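Side-chain contacts in putative mandelate racemase/muconate lactonizing enzyme (Bordetella bronchiseptica, PDB 3DDM), which is of unknown function but belongs to the enolase superfamily, pairing an N-terminal capping domain with a TIM-barrel domain: residues Leu227-Glu232 with Val277-Leu282; Thr75-Leu80 with Ala114-Gly119; Ile314-Ser319 with Pro350-Leu355; Leu176-Asp181 with Gln208-Pro213. The protein carries 1 engineered substitution. All coordinates share one frame; numbering follows the deposited sequence.

Contact 1: Leu227-Glu232 with Val277-Leu282; sequences LDWLEE and VMQPDL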
loop_
_atom_site.group_PDB
_atom_site.type_symbol
_atom_site.label_atom_id
_atom_site.label_comp_id
_atom_site.label_asym_id
_atom_site.label_seq_id
_atom_site.Cartn_x
_atom_site.Cartn_y
_atom_site.Cartn_z
ATOM N N LEU A 227 -7.063 33.531 -3.755
ATOM C CA LEU A 227 -6.412 32.335 -4.274
ATOM C C LEU A 227 -7.168 31.733 -5.454
ATOM O O LEU A 227 -8.382 31.870 -5.550
ATOM C CB LEU A 227 -6.282 31.293 -3.162
ATOM C CG LEU A 227 -5.564 31.758 -1.892
ATOM C CD1 LEU A 227 -5.510 30.609 -0.908
ATOM C CD2 LEU A 227 -4.155 32.233 -2.217
ATOM N N ASP A 228 -6.445 31.075 -6.355
ATOM C CA ASP A 228 -7.061 30.437 -7.511
ATOM C C ASP A 228 -7.678 29.116 -7.086
ATOM O O ASP A 228 -8.615 28.631 -7.717
ATOM C CB ASP A 228 -6.025 30.187 -8.608
ATOM C CG ASP A 228 -5.862 31.370 -9.541
ATOM O OD1 ASP A 228 -5.888 32.526 -9.047
ATOM O OD2 ASP A 228 -5.694 31.140 -10.760
ATOM N N TRP A 229 -7.127 28.528 -6.027
ATOM C CA TRP A 229 -7.642 27.275 -5.493
ATOM C C TRP A 229 -6.954 26.872 -4.186
ATOM O O TRP A 229 -5.810 27.259 -3.921
ATOM C CB TRP A 229 -7.523 26.148 -6.530
ATOM C CG TRP A 229 -6.157 25.527 -6.683
ATOM C CD1 TRP A 229 -5.481 24.771 -5.759
ATOM C CD2 TRP A 229 -5.340 25.540 -7.862
ATOM N NE1 TRP A 229 -4.299 24.307 -6.294
ATOM C CE2 TRP A 229 -4.185 24.763 -7.581
ATOM C CE3 TRP A 229 -5.469 26.130 -9.131
ATOM C CZ2 TRP A 229 -3.171 24.563 -8.519
ATOM C CZ3 TRP A 229 -4.459 25.931 -10.066
ATOM C CH2 TRP A 229 -3.323 25.152 -9.751
ATOM N N LEU A 230 -7.676 26.109 -3.368
ATOM C CA LEU A 230 -7.170 25.625 -2.088
ATOM C C LEU A 230 -6.958 24.122 -2.292
ATOM O O LEU A 230 -7.914 23.371 -2.500
ATOM C CB LEU A 230 -8.212 25.878 -0.998
ATOM C CG LEU A 230 -7.733 26.208 0.413
ATOM C CD1 LEU A 230 -8.945 26.353 1.337
ATOM C CD2 LEU A 230 -6.802 25.116 0.902
ATOM N N GLU A 231 -5.706 23.684 -2.238
ATOM C CA GLU A 231 -5.406 22.281 -2.480
ATOM C C GLU A 231 -5.391 21.367 -1.261
ATOM O O GLU A 231 -4.799 21.681 -0.230
ATOM C CB GLU A 231 -4.078 22.166 -3.217
ATOM C CG GLU A 231 -3.875 20.825 -3.845
ATOM C CD GLU A 231 -2.574 20.743 -4.593
ATOM O OE1 GLU A 231 -2.364 21.576 -5.505
ATOM O OE2 GLU A 231 -1.764 19.845 -4.269
ATOM N N GLU A 232 -6.053 20.226 -1.415
ATOM C CA GLU A 232 -6.170 19.204 -0.384
ATOM C C GLU A 232 -6.392 19.727 1.048
ATOM O O GLU A 232 -5.651 19.371 1.969
ATOM C CB GLU A 232 -4.939 18.288 -0.419
ATOM C CG GLU A 232 -4.730 17.553 -1.740
ATOM C CD GLU A 232 -4.161 16.150 -1.545
ATOM O OE1 GLU A 232 -4.828 15.178 -1.956
ATOM O OE2 GLU A 232 -3.054 16.013 -0.978
ATOM N N VAL A 277 -10.795 21.885 -9.420
ATOM C CA VAL A 277 -9.487 21.776 -10.038
ATOM C C VAL A 277 -9.021 20.348 -9.753
ATOM O O VAL A 277 -8.666 20.013 -8.620
ATOM C CB VAL A 277 -8.497 22.795 -9.421
ATOM C CG1 VAL A 277 -7.132 22.680 -10.089
ATOM C CG2 VAL A 277 -9.053 24.201 -9.572
ATOM N N MET A 278 -9.070 19.496 -10.773
ATOM C CA MET A 278 -8.644 18.117 -10.606
ATOM C C MET A 278 -7.195 18.008 -11.040
ATOM O O MET A 278 -6.819 18.503 -12.095
ATOM C CB MET A 278 -9.549 17.168 -11.393
ATOM C CG MET A 278 -10.513 16.384 -10.482
ATOM S SD MET A 278 -12.274 16.590 -10.880
ATOM C CE MET A 278 -12.420 18.381 -10.688
ATOM N N GLN A 279 -6.391 17.355 -10.202
ATOM C CA GLN A 279 -4.955 17.226 -10.409
ATOM C C GLN A 279 -4.404 15.800 -10.415
ATOM O O GLN A 279 -3.646 15.415 -9.524
ATOM C CB GLN A 279 -4.237 18.028 -9.320
ATOM C CG GLN A 279 -4.817 19.417 -9.085
ATOM C CD GLN A 279 -4.378 20.015 -7.752
ATOM O OE1 GLN A 279 -4.692 19.479 -6.687
ATOM N NE2 GLN A 279 -3.646 21.129 -7.807
ATOM N N PRO A 280 -4.778 14.991 -11.410
ATOM C CA PRO A 280 -4.221 13.634 -11.392
ATOM C C PRO A 280 -2.704 13.630 -11.664
ATOM O O PRO A 280 -2.221 14.318 -12.578
ATOM C CB PRO A 280 -5.020 12.918 -12.480
ATOM C CG PRO A 280 -5.440 14.039 -13.414
ATOM C CD PRO A 280 -5.814 15.136 -12.449
ATOM N N ASP A 281 -1.961 12.866 -10.859
ATOM C CA ASP A 281 -0.504 12.751 -10.998
ATOM C C ASP A 281 -0.231 11.558 -11.914
ATOM O O ASP A 281 -0.180 10.415 -11.460
ATOM C CB ASP A 281 0.138 12.511 -9.631
ATOM C CG ASP A 281 1.638 12.667 -9.658
ATOM O OD1 ASP A 281 2.258 12.281 -10.669
ATOM O OD2 ASP A 281 2.201 13.166 -8.660
ATOM N N LEU A 282 -0.037 11.826 -13.201
ATOM C CA LEU A 282 0.164 10.753 -14.165
ATOM C C LEU A 282 1.289 9.774 -13.834
ATOM O O LEU A 282 1.287 8.655 -14.338
ATOM C CB LEU A 282 0.308 11.334 -15.581
ATOM C CG LEU A 282 1.632 11.275 -16.324
ATOM C CD1 LEU A 282 1.412 11.715 -17.746
ATOM C CD2 LEU A 282 2.643 12.162 -15.640
#
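Val277 lies over the indole of Trp229, and Gln279 reaches in beside the same ring to Glu231. Methyl CG1 of Val277 stands 4.1 Å from the centre of the six-membered ring of Trp229. It sits 16° off the ring normal, so this is a CH-pi contact over one face. The second methyl fills in beside the root of the same side chain, with Val277 CG2 3.9 Å from Trp229 CB. The valine branch and the tryptophan side chain cross at about a right angle.

Gln279 comes from the direction opposite to Trp229. Its amide plane stands nearly upright to the indole, and NE2 of Gln279 is 3.5 Å from CZ2 of Trp229 in an oblique approach. The same nitrogen gives a hydrogen bond to OE1 of Glu231 at 2.7 Å. The amide is also perpendicular to the carboxylate, and NE2 arrives from well above the carboxylate plane.

These side chains project into a TIM barrel. Strands 229-231 and 275-278 are not neighbours in the wall, because strand 254-256 runs between them. The contact therefore bridges the barrel interior. Residue Leu230, between the two inward side chains, packs on Trp210 instead.

Glu231 has CG anti to its own nitrogen (chi1 -164°), which brings OE1 up to the indole nitrogen and the amide. NE1 of Trp229 adds a weak hydrogen bond to OE1 of Glu231 at 3.4 Å. Lys175 makes a salt bridge to this buried oxygen. Asp205 brings a second acidic group close to OE2, and His308 touches both Glu231 and Gln279.

Contact 2: Thr75-Leu80 with Ala114-Gly119; sequences TVLAPL and AQAIAG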
loop_
_atom_site.group_PDB
_atom_site.type_symbol
_atom_site.label_atom_id
_atom_site.label_comp_id
_atom_site.label_asym_id
_atom_site.label_seq_id
_atom_site.Cartn_x
_atom_site.Cartn_y
_atom_site.Cartn_z
ATOM N N THR A 75 10.546 -7.262 -10.784
ATOM C CA THR A 75 10.135 -8.606 -10.367
ATOM C C THR A 75 8.664 -8.971 -10.571
ATOM O O THR A 75 8.328 -10.150 -10.614
ATOM C CB THR A 75 10.468 -8.871 -8.876
ATOM O OG1 THR A 75 9.615 -8.078 -8.044
ATOM C CG2 THR A 75 11.916 -8.513 -8.575
ATOM N N VAL A 76 7.786 -7.985 -10.705
ATOM C CA VAL A 76 6.367 -8.283 -10.869
ATOM C C VAL A 76 5.735 -7.820 -12.176
ATOM O O VAL A 76 5.050 -8.592 -12.849
ATOM C CB VAL A 76 5.564 -7.697 -9.693
ATOM C CG1 VAL A 76 4.071 -7.715 -9.995
ATOM C CG2 VAL A 76 5.871 -8.486 -8.437
ATOM N N LEU A 77 5.953 -6.563 -12.538
ATOM C CA LEU A 77 5.370 -6.029 -13.759
ATOM C C LEU A 77 6.136 -6.402 -15.023
ATOM O O LEU A 77 5.530 -6.618 -16.064
ATOM C CB LEU A 77 5.274 -4.511 -13.659
ATOM C CG LEU A 77 4.536 -3.965 -12.440
ATOM C CD1 LEU A 77 4.840 -2.490 -12.313
ATOM C CD2 LEU A 77 3.046 -4.212 -12.564
ATOM N N ALA A 78 7.464 -6.471 -14.939
ATOM C CA ALA A 78 8.283 -6.801 -16.110
ATOM C C ALA A 78 7.866 -8.122 -16.759
ATOM O O ALA A 78 7.610 -8.169 -17.963
ATOM C CB ALA A 78 9.764 -6.832 -15.731
ATOM N N PRO A 79 7.791 -9.212 -15.967
ATOM C CA PRO A 79 7.399 -10.534 -16.476
ATOM C C PRO A 79 6.040 -10.508 -17.167
ATOM O O PRO A 79 5.868 -11.096 -18.238
ATOM C CB PRO A 79 7.382 -11.396 -15.225
ATOM C CG PRO A 79 8.448 -10.764 -14.370
ATOM C CD PRO A 79 8.164 -9.293 -14.542
ATOM N N LEU A 80 5.067 -9.838 -16.560
ATOM C CA LEU A 80 3.750 -9.751 -17.177
ATOM C C LEU A 80 3.905 -9.081 -18.540
ATOM O O LEU A 80 3.450 -9.583 -19.570
ATOM C CB LEU A 80 2.806 -8.915 -16.310
ATOM C CG LEU A 80 2.315 -9.520 -14.998
ATOM C CD1 LEU A 80 1.452 -8.510 -14.278
ATOM C CD2 LEU A 80 1.523 -10.785 -15.279
ATOM N N ALA A 114 0.315 0.775 -8.379
ATOM C CA ALA A 114 -0.244 1.744 -9.322
ATOM C C ALA A 114 0.863 2.635 -9.875
ATOM O O ALA A 114 0.923 2.914 -11.082
ATOM C CB ALA A 114 -1.287 2.592 -8.647
ATOM N N GLN A 115 1.737 3.073 -8.973
ATOM C CA GLN A 115 2.848 3.939 -9.307
ATOM C C GLN A 115 3.802 3.267 -10.294
ATOM O O GLN A 115 4.188 3.856 -11.321
ATOM C CB GLN A 115 3.568 4.344 -8.018
ATOM C CG GLN A 115 2.840 5.442 -7.239
ATOM C CD GLN A 115 2.763 5.188 -5.733
ATOM O OE1 GLN A 115 3.750 4.827 -5.092
ATOM N NE2 GLN A 115 1.587 5.397 -5.166
ATOM N N ALA A 116 4.181 2.031 -9.998
ATOM C CA ALA A 116 5.067 1.315 -10.902
ATOM C C ALA A 116 4.362 1.169 -12.250
ATOM O O ALA A 116 4.978 1.344 -13.299
ATOM C CB ALA A 116 5.413 -0.051 -10.330
ATOM N N ILE A 117 3.067 0.863 -12.221
ATOM C CA ILE A 117 2.310 0.695 -13.453
ATOM C C ILE A 117 2.263 2.013 -14.224
ATOM O O ILE A 117 2.487 2.034 -15.427
ATOM C CB ILE A 117 0.872 0.166 -13.163
ATOM C CG1 ILE A 117 0.945 -1.306 -12.723
ATOM C CG2 ILE A 117 -0.002 0.274 -14.398
ATOM C CD1 ILE A 117 -0.418 -1.988 -12.495
ATOM N N ALA A 118 1.991 3.114 -13.536
ATOM C CA ALA A 118 1.939 4.420 -14.199
ATOM C C ALA A 118 3.280 4.747 -14.881
ATOM O O ALA A 118 3.307 5.224 -16.016
ATOM C CB ALA A 118 1.577 5.514 -13.185
ATOM N N GLY A 119 4.386 4.494 -14.186
ATOM C CA GLY A 119 5.686 4.751 -14.770
ATOM C C GLY A 119 5.909 3.957 -16.053
ATOM O O GLY A 119 6.462 4.484 -17.029
#
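Leu77 points its forked end at Ala116 and Ile117, one methyl towards each. CG of Leu77 lies beside the backbone nitrogen and opposite the carbonyl carbon (chi1 -54°). The second torsion is extended, so CD1 continues the line of the side chain and CD2 branches off it. CD2 meets the ethyl arm of Ile117. Its distance to Ile117 CG1 is 3.6 Å, and Ile117 CD1 lies 4.1 Å from the same Leu77 CD2. CD1 turns to the methyl of Ala116, but the modelled spacing there is too short to be trusted. CD1 of Leu77 is also 4.1 Å from Ile117 CG1, so both methyls border the isoleucine arm.

Ile117 has a similar first torsion (chi1 -72°), with CG1 beside its nitrogen and CD1 stretched away from CA. The long arm thus runs across the leucine at about a right angle. The backbones come closest at these same residues, with CA of Leu77 7.4 Å from CA of Ile117.

Helices 65-81 and 110-131 are joined here. Both belong to the helical part of the N-terminal domain, the portion that accompanies a three-stranded antiparallel sheet in this superfamily. Around Leu77 the first helix is irregular. It has a wider pi-type turn at 75-77 and a kink at Pro79, whose nitrogen has no hydrogen to give.

The opposing helix is regular, with Ala118 N bonded to Ala114 O. Helix 89-98 packs against the group too: Phe93 and Leu96 touch Ile117, and Leu96 also touches Leu80. On another side of helix 110-131, Gln115 hydrogen-bonds to Arg69.

Contact 3: Ile314-Ser319 with Pro350-Leu355; sequences IGLQAS and PALATL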
loop_
_atom_site.group_PDB
_atom_site.type_symbol
_atom_site.label_atom_id
_atom_site.label_comp_id
_atom_site.label_asym_id
_atom_site.label_seq_id
_atom_site.Cartn_x
_atom_site.Cartn_y
_atom_site.Cartn_z
ATOM N N ILE A 314 11.883 13.447 -15.810
ATOM C CA ILE A 314 11.100 12.624 -16.724
ATOM C C ILE A 314 9.604 12.746 -16.459
ATOM O O ILE A 314 8.815 12.975 -17.379
ATOM C CB ILE A 314 11.523 11.139 -16.627
ATOM C CG1 ILE A 314 12.990 10.997 -17.044
ATOM C CG2 ILE A 314 10.663 10.276 -17.541
ATOM C CD1 ILE A 314 13.262 11.404 -18.480
ATOM N N GLY A 315 9.218 12.601 -15.195
ATOM C CA GLY A 315 7.818 12.688 -14.833
ATOM C C GLY A 315 7.265 14.064 -15.102
ATOM O O GLY A 315 6.117 14.209 -15.511
ATOM N N LEU A 316 8.080 15.084 -14.864
ATOM C CA LEU A 316 7.650 16.459 -15.099
ATOM C C LEU A 316 7.406 16.696 -16.590
ATOM O O LEU A 316 6.401 17.303 -16.965
ATOM C CB LEU A 316 8.698 17.458 -14.585
ATOM C CG LEU A 316 8.283 18.917 -14.804
ATOM C CD1 LEU A 316 6.959 19.170 -14.109
ATOM C CD2 LEU A 316 9.357 19.859 -14.276
ATOM N N GLN A 317 8.332 16.231 -17.431
ATOM C CA GLN A 317 8.191 16.388 -18.874
ATOM C C GLN A 317 6.921 15.658 -19.315
ATOM O O GLN A 317 6.155 16.171 -20.137
ATOM C CB GLN A 317 9.421 15.827 -19.609
ATOM C CG GLN A 317 10.720 16.665 -19.450
ATOM C CD GLN A 317 10.831 17.838 -20.441
ATOM O OE1 GLN A 317 11.272 18.936 -20.080
ATOM N NE2 GLN A 317 10.452 17.596 -21.696
ATOM N N ALA A 318 6.687 14.475 -18.749
ATOM C CA ALA A 318 5.503 13.690 -19.086
ATOM C C ALA A 318 4.234 14.473 -18.778
ATOM O O ALA A 318 3.257 14.407 -19.529
ATOM C CB ALA A 318 5.502 12.377 -18.318
ATOM N N SER A 319 4.252 15.214 -17.673
ATOM C CA SER A 319 3.097 16.015 -17.272
ATOM C C SER A 319 2.898 17.220 -18.180
ATOM O O SER A 319 1.763 17.591 -18.490
ATOM C CB SER A 319 3.255 16.486 -15.827
ATOM O OG SER A 319 3.390 15.369 -14.967
ATOM N N PRO A 350 14.516 19.675 -20.040
ATOM C CA PRO A 350 14.947 20.742 -20.947
ATOM C C PRO A 350 13.872 21.747 -21.329
ATOM O O PRO A 350 14.185 22.852 -21.774
ATOM C CB PRO A 350 15.497 19.982 -22.159
ATOM C CG PRO A 350 14.880 18.622 -22.059
ATOM C CD PRO A 350 14.884 18.358 -20.580
ATOM N N ALA A 351 12.610 21.380 -21.156
ATOM C CA ALA A 351 11.532 22.301 -21.494
ATOM C C ALA A 351 11.633 23.550 -20.626
ATOM O O ALA A 351 11.185 24.632 -21.006
ATOM C CB ALA A 351 10.175 21.627 -21.295
ATOM N N LEU A 352 12.230 23.399 -19.454
ATOM C CA LEU A 352 12.362 24.530 -18.548
ATOM C C LEU A 352 13.282 25.615 -19.073
ATOM O O LEU A 352 13.124 26.782 -18.716
ATOM C CB LEU A 352 12.829 24.055 -17.170
ATOM C CG LEU A 352 11.698 23.444 -16.340
ATOM C CD1 LEU A 352 12.210 22.977 -14.977
ATOM C CD2 LEU A 352 10.607 24.488 -16.177
ATOM N N ALA A 353 14.229 25.235 -19.928
ATOM C CA ALA A 353 15.170 26.193 -20.503
ATOM C C ALA A 353 14.469 27.169 -21.463
ATOM O O ALA A 353 15.067 28.149 -21.917
ATOM C CB ALA A 353 16.302 25.458 -21.214
ATOM N N THR A 354 13.198 26.902 -21.760
ATOM C CA THR A 354 12.430 27.777 -22.637
ATOM C C THR A 354 11.530 28.661 -21.790
ATOM O O THR A 354 10.762 29.460 -22.329
ATOM C CB THR A 354 11.518 26.993 -23.618
ATOM O OG1 THR A 354 10.372 26.505 -22.917
ATOM C CG2 THR A 354 12.256 25.822 -24.234
ATOM N N LEU A 355 11.628 28.524 -20.469
ATOM C CA LEU A 355 10.795 29.307 -19.557
ATOM C C LEU A 355 10.902 30.804 -19.788
ATOM O O LEU A 355 11.901 31.434 -19.438
ATOM C CB LEU A 355 11.137 28.995 -18.099
ATOM C CG LEU A 355 10.483 29.917 -17.058
ATOM C CD1 LEU A 355 8.967 29.826 -17.159
ATOM C CD2 LEU A 355 10.967 29.539 -15.665
#
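Gln317 hands its amide oxygen to the backbone of Ala351. The bond from Ala351 N to Gln317 OE1 is 3.0 Å long, with an N-H...O angle of 158°. The donor lies slightly tilted from the plane of the amide carbonyl. CD of the Pro350 ring also lies 3.7 Å from OE1 of Gln317. The proline nitrogen is near as well but has no hydrogen to share. A separate, looser apolar contact joins CD2 of Leu316 to CD1 of Leu352, 4.3 Å apart.

The glutamine reaches the loop by a bend. Its chain folds at the second torsion (chi2 -84°) and swings OE1 across to the 3-10 segment 350-354. The other half of the amide is used too, since NE2 bonds to the carbonyl of Leu368. Two backbone partners thus fix the rotation of the amide.

Helix 313-325 is one of the outer helices of the TIM barrel and follows strand 304-309. Segment 350-355 belongs to the loop that runs from helix 343-346 to strand 359-361. Gln317 ties this loop to the barrel helix, while Leu316 packs inward on Leu335, Val337 and Tyr309.

Further out, the 3-10 segment is braced from within. O of Ala351 accepts a bond from Thr354 N. Thr354 OG1 also bonds to Ala351 O, at 2.8 Å and in the carbonyl plane. The same hydroxyl bonds to Thr361 N. On the helix, Ser319 OG gives a 3.0 Å bond to Gly315 O. It arrives from the face opposite Ser319 N. Ile360 of strand 359-361 touches the methyl of Ala351.

Contact 4: Leu176-Asp181 with Gln208-Pro213; sequences LKVGFD and QGWDLP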
loop_
_atom_site.group_PDB
_atom_site.type_symbol
_atom_site.label_atom_id
_atom_site.label_comp_id
_atom_site.label_asym_id
_atom_site.label_seq_id
_atom_site.Cartn_x
_atom_site.Cartn_y
_atom_site.Cartn_z
ATOM N N LEU A 176 1.631 28.219 -2.216
ATOM C CA LEU A 176 2.167 28.193 -0.857
ATOM C C LEU A 176 1.726 26.964 -0.067
ATOM O O LEU A 176 0.636 26.433 -0.280
ATOM C CB LEU A 176 1.705 29.432 -0.087
ATOM C CG LEU A 176 2.391 30.786 -0.280
ATOM C CD1 LEU A 176 2.857 30.971 -1.725
ATOM C CD2 LEU A 176 1.416 31.878 0.134
ATOM N N LYS A 177 2.583 26.527 0.851
ATOM C CA LYS A 177 2.283 25.390 1.711
ATOM C C LYS A 177 1.674 25.983 2.974
ATOM O O LYS A 177 2.187 26.955 3.518
ATOM C CB LYS A 177 3.561 24.631 2.105
ATOM C CG LYS A 177 4.417 24.093 0.961
ATOM C CD LYS A 177 4.252 22.592 0.754
ATOM C CE LYS A 177 3.188 22.275 -0.303
ATOM N NZ LYS A 177 3.012 20.799 -0.530
ATOM N N VAL A 178 0.575 25.405 3.434
ATOM C CA VAL A 178 -0.078 25.868 4.647
ATOM C C VAL A 178 -0.509 24.635 5.421
ATOM O O VAL A 178 -0.382 23.516 4.924
ATOM C CB VAL A 178 -1.318 26.721 4.328
ATOM C CG1 VAL A 178 -0.912 27.942 3.537
ATOM C CG2 VAL A 178 -2.330 25.901 3.544
ATOM N N GLY A 179 -1.005 24.830 6.635
ATOM C CA GLY A 179 -1.461 23.694 7.414
ATOM C C GLY A 179 -0.741 23.491 8.726
ATOM O O GLY A 179 -1.223 22.761 9.589
ATOM N N PHE A 180 0.405 24.142 8.874
ATOM C CA PHE A 180 1.210 24.034 10.087
ATOM C C PHE A 180 0.679 24.966 11.178
ATOM O O PHE A 180 0.298 24.520 12.256
ATOM C CB PHE A 180 2.668 24.407 9.784
ATOM C CG PHE A 180 3.213 23.788 8.514
ATOM C CD1 PHE A 180 3.608 22.449 8.482
ATOM C CD2 PHE A 180 3.332 24.553 7.344
ATOM C CE1 PHE A 180 4.119 21.880 7.306
ATOM C CE2 PHE A 180 3.841 23.990 6.165
ATOM C CZ PHE A 180 4.235 22.653 6.147
ATOM N N ASP A 181 0.657 26.263 10.878
ATOM C CA ASP A 181 0.210 27.284 11.821
ATOM C C ASP A 181 -0.822 28.232 11.209
ATOM O O ASP A 181 -0.510 29.008 10.312
ATOM C CB ASP A 181 1.415 28.092 12.312
ATOM C CG ASP A 181 1.022 29.209 13.261
ATOM O OD1 ASP A 181 0.717 28.917 14.438
ATOM O OD2 ASP A 181 1.003 30.381 12.830
ATOM N N GLN A 208 -3.890 17.837 3.130
ATOM C CA GLN A 208 -4.761 17.075 4.015
ATOM C C GLN A 208 -4.474 17.351 5.492
ATOM O O GLN A 208 -4.655 16.472 6.329
ATOM C CB GLN A 208 -4.565 15.583 3.759
ATOM C CG GLN A 208 -4.736 15.152 2.326
ATOM C CD GLN A 208 -4.304 13.717 2.117
ATOM O OE1 GLN A 208 -3.124 13.390 2.212
ATOM N NE2 GLN A 208 -5.261 12.848 1.847
ATOM N N GLY A 209 -4.043 18.560 5.824
ATOM C CA GLY A 209 -3.711 18.845 7.208
ATOM C C GLY A 209 -4.803 19.389 8.105
ATOM O O GLY A 209 -4.560 19.639 9.284
ATOM N N TRP A 210 -6.006 19.567 7.571
ATOM C CA TRP A 210 -7.098 20.110 8.368
ATOM C C TRP A 210 -8.309 19.193 8.444
ATOM O O TRP A 210 -8.476 18.291 7.619
ATOM C CB TRP A 210 -7.596 21.437 7.777
ATOM C CG TRP A 210 -6.591 22.529 7.635
ATOM C CD1 TRP A 210 -5.619 22.887 8.533
ATOM C CD2 TRP A 210 -6.535 23.493 6.578
ATOM N NE1 TRP A 210 -4.966 24.022 8.097
ATOM C CE2 TRP A 210 -5.508 24.415 6.903
ATOM C CE3 TRP A 210 -7.255 23.672 5.390
ATOM C CZ2 TRP A 210 -5.189 25.497 6.084
ATOM C CZ3 TRP A 210 -6.936 24.754 4.573
ATOM C CH2 TRP A 210 -5.911 25.652 4.927
ATOM N N ASP A 211 -9.153 19.433 9.449
ATOM C CA ASP A 211 -10.402 18.698 9.565
ATOM C C ASP A 211 -11.449 19.698 9.046
ATOM O O ASP A 211 -11.123 20.864 8.790
ATOM C CB ASP A 211 -10.693 18.248 11.007
ATOM C CG ASP A 211 -10.869 19.405 11.985
ATOM O OD1 ASP A 211 -11.125 20.554 11.549
ATOM O OD2 ASP A 211 -10.765 19.146 13.211
ATOM N N LEU A 212 -12.690 19.255 8.889
ATOM C CA LEU A 212 -13.727 20.108 8.341
ATOM C C LEU A 212 -13.910 21.482 8.969
ATOM O O LEU A 212 -13.912 22.489 8.266
ATOM C CB LEU A 212 -15.060 19.367 8.333
ATOM C CG LEU A 212 -16.228 20.137 7.712
ATOM C CD1 LEU A 212 -15.816 20.758 6.369
ATOM C CD2 LEU A 212 -17.389 19.188 7.535
ATOM N N PRO A 213 -14.084 21.553 10.295
ATOM C CA PRO A 213 -14.261 22.891 10.869
ATOM C C PRO A 213 -13.064 23.841 10.712
ATOM O O PRO A 213 -13.239 25.061 10.632
ATOM C CB PRO A 213 -14.633 22.600 12.328
ATOM C CG PRO A 213 -14.024 21.259 12.587
ATOM C CD PRO A 213 -14.274 20.502 11.309
#
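Val178 and Trp210 meet through two matching first torsions. In Trp210, CG lies beside the backbone nitrogen (chi1 -58°), which swings the indole back towards segment 176-181. In Val178, chi1 of -61° puts CG1 opposite the carbonyl carbon and leaves CG2 to face the ring. CG2 of Val178 then touches the benzo part of the indole, 3.8 Å from Trp210 CZ2 and the same distance from Trp210 CH2. The valine and the indole meet obliquely.

Gly179 takes the other end of the indole. Its CA is 3.6 Å from NE1 of Trp210, so the pyrrole nitrogen sits against bare backbone. Gly179 has a phi of 120°, where a CB would run into the carbonyl oxygen of Val178. Across from it lies a second glycine, and CA of Gly179 is 5.3 Å from CA of Gly209. With no side chains there, the two turns come close.

Both turns are loops at the C-terminal ends of neighbouring parallel strands, 174-177 and 202-205, in the TIM barrel. Each leads on into an outer helix. Asp181 and Asp211 are the N-caps of those helices and bond to the backbone nitrogens of Arg184 and Arg214. Trp210 thus fills the junction between two successive beta-alpha units.

The indole also packs on Ala215 and Met218 of helix 212-222. Asp185 accepts a hydrogen bond from Gly179 N through its OD2, and its side chain is touched by Val178. Just before the turn, Lys177 makes a salt bridge to Asp205 and a hydrogen bond to Asn207.

Along the chain the order is contact 2, contact 4, contact 1, contact 3. Contact 2 joins helices of the N-terminal domain, and the other three lie in the barrel domain. Strands 174-177, 229-231 and 275-278 of contacts 4 and 1 belong to the same barrel sheet. These two contacts are neighbours, with centres about 15 Å apart, and helix 212-222 leads into strand 229-231. Contact 3 lies about 19 Å from contact 1, centre to centre. Leu282, at the end of segment 277-282, touches Ser319 of segment 314-319 and Ala118 of segment 114-119, so this leucine lies where the two domains meet. Contacts 2 and 4 are the farthest apart, with centres about 34 Å from each other.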